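Local coordinates for geranylgeranyl pyrophosphate synthetase (Pyrococcus horikoshii, PDB 1WY0), which probably catalyses the condensation of isopentenyl diphosphate with a shorter allylic diphosphate, building geranylgeranyl diphosphate, a C20 isoprenoid precursor, at residues K21-I26 with Y41-G46; G207-I212 with I311-E316; N253-D258 with K295-I300. All coordinates share one frame; numbering follows the deposited sequence.

Contact 1: residues K21-I26 with Y41-G46; sequences KIFELI and YPLAGG
Phe23 meets Leu43 and Pro42 with the far end of its ring. Phe23 CZ and Leu43 CD2 approach closest, 3.5 Å apart, and Leu43 CG lies near both CE1 and CZ. Pro42 comes at the ring edge: its carbonyl carbon is 3.8 Å from Phe23 CZ, near the ring plane, and its CB is 4.0 Å from the same atom. Ile26 CD1 reaches Pro42 CG at 4.1 Å, the two side chains crossing at about a right angle. Ile26 CG1, set between backbone N and carbonyl carbon (chi1 56°), turns the branch carrying CD1 toward Pro42. Within its own helix, Ile22 CG2 lies over the centre of one Phe23 face, 4.2 Å above the plane. Further out, Arg39 hydrogen-bonds to Ile26 O and touches Phe23, while Arg48 hydrogen-bonds to Pro42 O. An alanine at Phe23 would probably leave Leu43 CD2 and Pro42 CB without their aromatic neighbour and open a gap between helix and loop. With no hydrogen bond between the segments, apolar packing joins the end of helix 3-25 to the loop containing the start of the Gly-Gly-Lys-Arg sequence, which in related prenyltransferases contributes to isopentenyl diphosphate binding.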
loop_
_atom_site.group_PDB
_atom_site.type_symbol
_atom_site.label_atom_id
_atom_site.label_comp_id
_atom_site.label_asym_id
_atom_site.label_seq_id
_atom_site.Cartn_x
_atom_site.Cartn_y
_atom_site.Cartn_z
ATOM N N LYS A 21 5.340 -18.565 8.890
ATOM C CA LYS A 21 5.627 -17.878 7.636
ATOM C C LYS A 21 5.446 -16.369 7.735
ATOM O O LYS A 21 6.249 -15.602 7.201
ATOM C CB LYS A 21 4.752 -18.434 6.509
ATOM C CG LYS A 21 5.086 -19.868 6.136
ATOM C CD LYS A 21 6.577 -20.041 5.898
ATOM C CE LYS A 21 6.957 -21.511 5.720
ATOM N NZ LYS A 21 8.434 -21.671 5.580
ATOM N N ILE A 22 4.394 -15.946 8.426
ATOM C CA ILE A 22 4.133 -14.529 8.594
ATOM C C ILE A 22 5.298 -13.835 9.276
ATOM O O ILE A 22 5.818 -12.837 8.781
ATOM C CB ILE A 22 2.858 -14.279 9.437
ATOM C CG1 ILE A 22 1.615 -14.506 8.575
ATOM C CG2 ILE A 22 2.875 -12.862 10.010
ATOM C CD1 ILE A 22 0.319 -14.338 9.315
ATOM N N PHE A 23 5.722 -14.373 10.411
ATOM C CA PHE A 23 6.802 -13.754 11.154
ATOM C C PHE A 23 8.207 -13.948 10.611
ATOM O O PHE A 23 9.162 -13.407 11.158
ATOM C CB PHE A 23 6.705 -14.167 12.620
ATOM C CG PHE A 23 5.515 -13.566 13.315
ATOM C CD1 PHE A 23 5.398 -12.184 13.438
ATOM C CD2 PHE A 23 4.484 -14.367 13.788
ATOM C CE1 PHE A 23 4.276 -11.610 14.011
ATOM C CE2 PHE A 23 3.353 -13.803 14.365
ATOM C CZ PHE A 23 3.249 -12.420 14.476
ATOM N N GLU A 24 8.348 -14.711 9.535
ATOM C CA GLU A 24 9.669 -14.859 8.954
ATOM C C GLU A 24 9.745 -13.785 7.874
ATOM O O GLU A 24 10.830 -13.377 7.457
ATOM C CB GLU A 24 9.886 -16.259 8.371
ATOM C CG GLU A 24 9.356 -16.502 6.977
ATOM C CD GLU A 24 9.803 -17.854 6.446
ATOM O OE1 GLU A 24 9.779 -18.828 7.231
ATOM O OE2 GLU A 24 10.174 -17.943 5.252
ATOM N N LEU A 25 8.571 -13.325 7.439
ATOM C CA LEU A 25 8.465 -12.260 6.447
ATOM C C LEU A 25 8.589 -10.918 7.174
ATOM O O LEU A 25 9.222 -9.993 6.673
ATOM C CB LEU A 25 7.125 -12.330 5.708
ATOM C CG LEU A 25 6.986 -13.301 4.531
ATOM C CD1 LEU A 25 5.558 -13.292 4.048
ATOM C CD2 LEU A 25 7.921 -12.897 3.395
ATOM N N ILE A 26 7.974 -10.813 8.349
ATOM C CA ILE A 26 8.056 -9.587 9.133
ATOM C C ILE A 26 8.682 -9.889 10.492
ATOM O O ILE A 26 8.003 -9.967 11.517
ATOM C CB ILE A 26 6.665 -8.894 9.324
ATOM C CG1 ILE A 26 5.653 -9.848 9.958
ATOM C CG2 ILE A 26 6.123 -8.434 7.978
ATOM C CD1 ILE A 26 4.314 -9.188 10.234
ATOM N N TYR A 41 -0.459 -5.878 14.864
ATOM C CA TYR A 41 -1.736 -6.576 14.710
ATOM C C TYR A 41 -1.574 -8.082 14.523
ATOM O O TYR A 41 -2.319 -8.859 15.112
ATOM C CB TYR A 41 -2.562 -5.973 13.571
ATOM C CG TYR A 41 -3.203 -4.642 13.929
ATOM C CD1 TYR A 41 -3.198 -4.170 15.244
ATOM C CD2 TYR A 41 -3.818 -3.863 12.954
ATOM C CE1 TYR A 41 -3.785 -2.956 15.573
ATOM C CE2 TYR A 41 -4.409 -2.651 13.269
ATOM C CZ TYR A 41 -4.393 -2.198 14.577
ATOM O OH TYR A 41 -4.982 -0.985 14.879
ATOM N N PRO A 42 -0.604 -8.516 13.699
ATOM C CA PRO A 42 -0.389 -9.950 13.487
ATOM C C PRO A 42 -0.109 -10.684 14.808
ATOM O O PRO A 42 -0.487 -11.843 14.973
ATOM C CB PRO A 42 0.807 -9.972 12.543
ATOM C CG PRO A 42 0.544 -8.774 11.688
ATOM C CD PRO A 42 0.156 -7.730 12.713
ATOM N N LEU A 43 0.556 -9.997 15.737
ATOM C CA LEU A 43 0.931 -10.506 17.056
ATOM C C LEU A 43 -0.257 -10.539 18.026
ATOM O O LEU A 43 -0.220 -11.138 19.093
ATOM C CB LEU A 43 2.028 -9.594 17.631
ATOM C CG LEU A 43 3.449 -10.050 17.298
ATOM C CD1 LEU A 43 4.497 -9.150 17.956
ATOM C CD2 LEU A 43 3.749 -11.472 17.777
ATOM N N ALA A 44 -1.332 -9.821 17.654
ATOM C CA ALA A 44 -2.490 -9.807 18.529
ATOM C C ALA A 44 -3.097 -11.208 18.660
ATOM O O ALA A 44 -3.947 -11.474 19.500
ATOM C CB ALA A 44 -3.513 -8.831 17.951
ATOM N N GLY A 45 -2.648 -12.101 17.761
ATOM C CA GLY A 45 -3.061 -13.496 17.828
ATOM C C GLY A 45 -4.372 -13.745 17.076
ATOM O O GLY A 45 -5.208 -14.545 17.476
ATOM N N GLY A 46 -4.555 -12.994 15.971
ATOM C CA GLY A 46 -5.727 -13.229 15.135
ATOM C C GLY A 46 -5.903 -14.722 14.851
ATOM O O GLY A 46 -4.967 -15.507 14.896
#

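Contact 2: residues G207-I212 with I311-E316; sequences GRNVGI and IKKANE
Ala314 fits its methyl group against two neighbouring residues of the facing helix, with CB 3.8 Å from Asn209 CB and 4.0 Å from Val210 CG2. The small side chain permits a close approach: the local axes of helices 197-224 and 299-315 come within 8.4 Å and run nearly antiparallel, at 155°, and the CA atoms of Asn209 and Ala314 are 5.8 Å apart. On the buried flank, Val210 CG2 lies anti to its carbonyl carbon and also meets Ile311 CD1, at 4.3 Å. The CB of Ile311 points away from helix 197-224, but the chain bends at chi2 (-42°) and its tip returns to the interface. Phe182 of helix 167-193 and Ala334 of helix 325-336 also touch Val210, extending this apolar core beyond the two helices. On this side too, Asn315 OD1 accepts from Trp206 NE1, a polar tie between the same helices.

The other flank is looser. Asn209 ND2 passes Lys313 CG at 4.0 Å, a van der Waals contact between side chains set at a slant, while its hydrogen bond goes back to Ser205 O in its own helix. Lys313 leads its amino group away from helix 197-224, toward Glu316 in a long ionic pair. Within the all-helical bundle expected of a polyprenyl synthetase, no hydrogen bond runs between 207-212 and 311-316 themselves, where methyl contacts hold the crossing.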
loop_
_atom_site.group_PDB
_atom_site.type_symbol
_atom_site.label_atom_id
_atom_site.label_comp_id
_atom_site.label_asym_id
_atom_site.label_seq_id
_atom_site.Cartn_x
_atom_site.Cartn_y
_atom_site.Cartn_z
ATOM N N GLY A 207 -17.204 -17.870 -0.580
ATOM C CA GLY A 207 -16.378 -16.880 0.107
ATOM C C GLY A 207 -17.035 -15.499 0.088
ATOM O O GLY A 207 -17.069 -14.770 1.072
ATOM N N ARG A 208 -17.536 -15.134 -1.103
ATOM C CA ARG A 208 -18.210 -13.850 -1.241
ATOM C C ARG A 208 -19.358 -13.713 -0.237
ATOM O O ARG A 208 -19.495 -12.724 0.473
ATOM C CB ARG A 208 -18.752 -13.759 -2.667
ATOM C CG ARG A 208 -19.113 -12.329 -3.065
ATOM C CD ARG A 208 -17.947 -11.363 -2.841
ATOM N NE ARG A 208 -18.015 -10.248 -3.788
ATOM C CZ ARG A 208 -16.925 -10.010 -4.539
ATOM N NH1 ARG A 208 -15.856 -10.778 -4.420
ATOM N NH2 ARG A 208 -16.911 -8.963 -5.368
ATOM N N ASN A 209 -20.219 -14.749 -0.223
ATOM C CA ASN A 209 -21.399 -14.716 0.634
ATOM C C ASN A 209 -21.039 -14.746 2.122
ATOM O O ASN A 209 -21.654 -14.089 2.953
ATOM C CB ASN A 209 -22.261 -15.928 0.288
ATOM C CG ASN A 209 -23.190 -15.576 -0.842
ATOM O OD1 ASN A 209 -24.104 -14.769 -0.702
ATOM N ND2 ASN A 209 -22.942 -16.212 -2.000
ATOM N N VAL A 210 -20.063 -15.563 2.495
ATOM C CA VAL A 210 -19.684 -15.676 3.891
ATOM C C VAL A 210 -19.050 -14.364 4.346
ATOM O O VAL A 210 -19.382 -13.842 5.410
ATOM C CB VAL A 210 -18.696 -16.846 4.101
ATOM C CG1 VAL A 210 -18.067 -16.769 5.483
ATOM C CG2 VAL A 210 -19.431 -18.156 3.955
ATOM N N GLY A 211 -18.150 -13.830 3.528
ATOM C CA GLY A 211 -17.498 -12.575 3.860
ATOM C C GLY A 211 -18.500 -11.476 4.160
ATOM O O GLY A 211 -18.350 -10.733 5.133
ATOM N N ILE A 212 -19.540 -11.375 3.340
ATOM C CA ILE A 212 -20.550 -10.346 3.540
ATOM C C ILE A 212 -21.435 -10.619 4.756
ATOM O O ILE A 212 -21.644 -9.729 5.582
ATOM C CB ILE A 212 -21.415 -10.175 2.264
ATOM C CG1 ILE A 212 -20.591 -9.457 1.190
ATOM C CG2 ILE A 212 -22.674 -9.386 2.567
ATOM C CD1 ILE A 212 -21.312 -9.251 -0.136
ATOM N N ILE A 311 -25.726 -17.315 4.002
ATOM C CA ILE A 311 -25.038 -18.452 4.590
ATOM C C ILE A 311 -25.594 -19.732 3.963
ATOM O O ILE A 311 -24.845 -20.632 3.586
ATOM C CB ILE A 311 -25.261 -18.500 6.117
ATOM C CG1 ILE A 311 -24.396 -17.440 6.799
ATOM C CG2 ILE A 311 -24.936 -19.880 6.655
ATOM C CD1 ILE A 311 -22.987 -17.333 6.240
ATOM N N LYS A 312 -26.916 -19.806 3.859
ATOM C CA LYS A 312 -27.553 -20.978 3.273
ATOM C C LYS A 312 -27.125 -21.113 1.819
ATOM O O LYS A 312 -26.759 -22.191 1.371
ATOM C CB LYS A 312 -29.075 -20.858 3.357
ATOM C CG LYS A 312 -29.638 -21.004 4.768
ATOM C CD LYS A 312 -29.258 -22.336 5.413
ATOM C CE LYS A 312 -29.957 -22.501 6.766
ATOM N NZ LYS A 312 -29.600 -23.769 7.478
ATOM N N LYS A 313 -27.160 -20.006 1.086
ATOM C CA LYS A 313 -26.766 -20.033 -0.314
ATOM C C LYS A 313 -25.312 -20.444 -0.480
ATOM O O LYS A 313 -24.976 -21.179 -1.402
ATOM C CB LYS A 313 -26.978 -18.666 -0.962
ATOM C CG LYS A 313 -26.223 -18.506 -2.275
ATOM C CD LYS A 313 -26.958 -19.209 -3.413
ATOM C CE LYS A 313 -26.184 -19.156 -4.729
ATOM N NZ LYS A 313 -26.134 -20.479 -5.415
ATOM N N ALA A 314 -24.451 -19.969 0.413
ATOM C CA ALA A 314 -23.024 -20.281 0.348
ATOM C C ALA A 314 -22.739 -21.774 0.471
ATOM O O ALA A 314 -22.042 -22.350 -0.360
ATOM C CB ALA A 314 -22.279 -19.525 1.430
ATOM N N ASN A 315 -23.262 -22.394 1.521
ATOM C CA ASN A 315 -23.060 -23.822 1.732
ATOM C C ASN A 315 -23.771 -24.622 0.642
ATOM O O ASN A 315 -23.231 -25.598 0.130
ATOM C CB ASN A 315 -23.584 -24.226 3.109
ATOM C CG ASN A 315 -22.745 -23.664 4.240
ATOM O OD1 ASN A 315 -21.551 -23.407 4.074
ATOM N ND2 ASN A 315 -23.368 -23.455 5.395
ATOM N N GLU A 316 -24.982 -24.200 0.284
ATOM C CA GLU A 316 -25.748 -24.882 -0.757
ATOM C C GLU A 316 -25.033 -24.748 -2.100
ATOM O O GLU A 316 -25.516 -25.222 -3.125
ATOM C CB GLU A 316 -27.158 -24.290 -0.868
ATOM C CG GLU A 316 -27.548 -23.790 -2.259
ATOM C CD GLU A 316 -28.743 -22.847 -2.243
ATOM O OE1 GLU A 316 -29.397 -22.742 -1.182
ATOM O OE2 GLU A 316 -29.036 -22.222 -3.290
#

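Contact 3: residues N253-D258 with K295-I300; sequences NADEKD and KKYGSI
Ala254 and Tyr297 bring the two backbones nearest, their CA atoms 6.8 Å apart, each just beyond a helix and just before the next. Tyr297 turns one ring face to the Ala254 backbone. Ala254 CA sits over that face in a CH-pi contact, 3.7 Å from the centroid and 21° off the normal, and Ala254 CB touches CE2 at 3.6 Å. Lys296 CG lies over the opposite face, toward the rim. The hydroxyl at the ring's end receives a nearly straight bond from Asp255 N (3.3 Å, 172°) and donates to Asp258 OD2, which lies near the ring plane; the OH to OD2 separation is very short in the model and its exact length doubtful.

Gly298, at positive phi, is the C-prime residue of a Schellman motif that ends helix 283-296, and Asp255 is the N-cap that begins helix 256-264, its OD1 accepting from Asp258 N at 2.8 Å.

Lys296 reaches over with its chain extended and CG anti to the backbone N (chi1 -175°). Its NZ makes a salt bridge to Asp258 OD2 (2.7 Å), approaching on the syn side; this positive charge would probably offset the repulsion between the Asp255 and Asp258 carboxylates. A water donates to Asp255 OD2 and weakly accepts from Lys257 and Lys296.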
loop_
_atom_site.group_PDB
_atom_site.type_symbol
_atom_site.label_atom_id
_atom_site.label_comp_id
_atom_site.label_asym_id
_atom_site.label_seq_id
_atom_site.Cartn_x
_atom_site.Cartn_y
_atom_site.Cartn_z
ATOM N N ASN A 253 -37.297 2.388 4.825
ATOM C CA ASN A 253 -38.673 2.023 5.140
ATOM C C ASN A 253 -39.379 2.984 6.109
ATOM O O ASN A 253 -40.601 2.982 6.238
ATOM C CB ASN A 253 -38.659 0.604 5.708
ATOM C CG ASN A 253 -38.698 -0.395 4.578
ATOM O OD1 ASN A 253 -39.735 -0.650 3.971
ATOM N ND2 ASN A 253 -37.542 -1.053 4.367
ATOM N N ALA A 254 -38.587 3.798 6.832
ATOM C CA ALA A 254 -39.190 4.583 7.913
ATOM C C ALA A 254 -39.903 5.858 7.429
ATOM O O ALA A 254 -39.575 6.431 6.397
ATOM C CB ALA A 254 -38.107 4.938 8.926
ATOM N N ASP A 255 -40.911 6.327 8.166
ATOM C CA ASP A 255 -41.628 7.538 7.778
ATOM C C ASP A 255 -40.755 8.723 8.164
ATOM O O ASP A 255 -39.806 8.573 8.925
ATOM C CB ASP A 255 -42.992 7.634 8.481
ATOM C CG ASP A 255 -42.875 7.665 9.993
ATOM O OD1 ASP A 255 -42.183 8.553 10.532
ATOM O OD2 ASP A 255 -43.487 6.798 10.651
ATOM N N GLU A 256 -41.079 9.895 7.636
ATOM C CA GLU A 256 -40.299 11.095 7.904
ATOM C C GLU A 256 -40.083 11.426 9.369
ATOM O O GLU A 256 -38.975 11.779 9.775
ATOM C CB GLU A 256 -40.933 12.290 7.199
ATOM C CG GLU A 256 -40.504 12.407 5.758
ATOM C CD GLU A 256 -39.000 12.520 5.636
ATOM O OE1 GLU A 256 -38.419 13.414 6.288
ATOM O OE2 GLU A 256 -38.400 11.705 4.899
ATOM N N LYS A 257 -41.138 11.318 10.163
ATOM C CA LYS A 257 -41.063 11.630 11.560
ATOM C C LYS A 257 -39.974 10.783 12.249
ATOM O O LYS A 257 -39.126 11.259 12.992
ATOM C CB LYS A 257 -42.454 11.304 12.096
ATOM C CG LYS A 257 -42.715 11.902 13.456
ATOM C CD LYS A 257 -43.867 11.223 14.203
ATOM C CE LYS A 257 -43.394 10.691 15.564
ATOM N NZ LYS A 257 -44.320 9.666 16.053
ATOM N N ASP A 258 -40.020 9.485 11.982
ATOM C CA ASP A 258 -39.068 8.575 12.585
ATOM C C ASP A 258 -37.646 8.789 12.083
ATOM O O ASP A 258 -36.717 8.837 12.886
ATOM C CB ASP A 258 -39.532 7.132 12.379
ATOM C CG ASP A 258 -40.862 6.847 13.082
ATOM O OD1 ASP A 258 -41.138 7.509 14.098
ATOM O OD2 ASP A 258 -41.623 5.965 12.631
ATOM N N LYS A 295 -36.417 -1.493 15.265
ATOM C CA LYS A 295 -37.235 -2.693 15.432
ATOM C C LYS A 295 -38.649 -2.474 14.888
ATOM O O LYS A 295 -39.310 -3.366 14.372
ATOM C CB LYS A 295 -37.325 -3.002 16.927
ATOM C CG LYS A 295 -36.061 -3.647 17.488
ATOM C CD LYS A 295 -36.195 -3.903 18.989
ATOM C CE LYS A 295 -34.968 -4.597 19.592
ATOM N NZ LYS A 295 -35.216 -4.904 21.003
ATOM N N LYS A 296 -39.117 -1.226 15.072
ATOM C CA LYS A 296 -40.433 -0.848 14.569
ATOM C C LYS A 296 -40.627 -1.275 13.113
ATOM O O LYS A 296 -41.712 -1.648 12.689
ATOM C CB LYS A 296 -40.540 0.672 14.682
ATOM C CG LYS A 296 -41.918 1.219 14.293
ATOM C CD LYS A 296 -42.061 2.696 14.679
ATOM C CE LYS A 296 -43.312 3.373 14.098
ATOM N NZ LYS A 296 -43.274 4.810 14.381
ATOM N N TYR A 297 -39.529 -1.178 12.329
ATOM C CA TYR A 297 -39.628 -1.481 10.904
ATOM C C TYR A 297 -38.970 -2.817 10.527
ATOM O O TYR A 297 -38.712 -3.099 9.363
ATOM C CB TYR A 297 -38.966 -0.344 10.117
ATOM C CG TYR A 297 -39.731 0.919 10.291
ATOM C CD1 TYR A 297 -40.819 1.195 9.467
ATOM C CD2 TYR A 297 -39.339 1.850 11.250
ATOM C CE1 TYR A 297 -41.514 2.388 9.607
ATOM C CE2 TYR A 297 -40.024 3.045 11.386
ATOM C CZ TYR A 297 -41.107 3.317 10.565
ATOM O OH TYR A 297 -41.812 4.496 10.714
ATOM N N GLY A 298 -38.645 -3.632 11.552
ATOM C CA GLY A 298 -38.113 -4.966 11.269
ATOM C C GLY A 298 -36.681 -4.919 10.713
ATOM O O GLY A 298 -36.118 -5.910 10.268
ATOM N N SER A 299 -36.070 -3.743 10.752
ATOM C CA SER A 299 -34.723 -3.572 10.210
ATOM C C SER A 299 -33.682 -4.554 10.759
ATOM O O SER A 299 -32.911 -5.120 9.994
ATOM C CB SER A 299 -34.255 -2.131 10.436
ATOM O OG SER A 299 -35.061 -1.225 9.693
ATOM N N ILE A 300 -33.641 -4.759 12.072
ATOM C CA ILE A 300 -32.659 -5.688 12.609
ATOM C C ILE A 300 -32.938 -7.099 12.082
ATOM O O ILE A 300 -32.064 -7.737 11.503
ATOM C CB ILE A 300 -32.654 -5.704 14.151
ATOM C CG1 ILE A 300 -32.344 -4.303 14.694
ATOM C CG2 ILE A 300 -31.597 -6.675 14.637
ATOM C CD1 ILE A 300 -32.240 -4.218 16.214
HETATM O O HOH W 1 -44.815 7.703 13.422
#

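Contacts 2 and 3 share helix 299-315: contact 3 involves its start and contact 2 its end, with centres 27 Å apart and nearest atoms about 12 Å apart. Contact 1 lies on the other side of the chain's centre from both, its centre 27 Å from that of contact 2 and 44 Å from that of contact 3. It approaches the first of two Asp-Asp-x-x-Asp sequences, which bind magnesium in related enzymes, through a weak hydrogen bond from Tyr41 to Asp87; contact 2 lies on the helix that carries the second further along. No two of the contacts touch. Separately, a bound mercury ion, not the catalytic magnesium, lies about 13 Å from the side chain of Ile26.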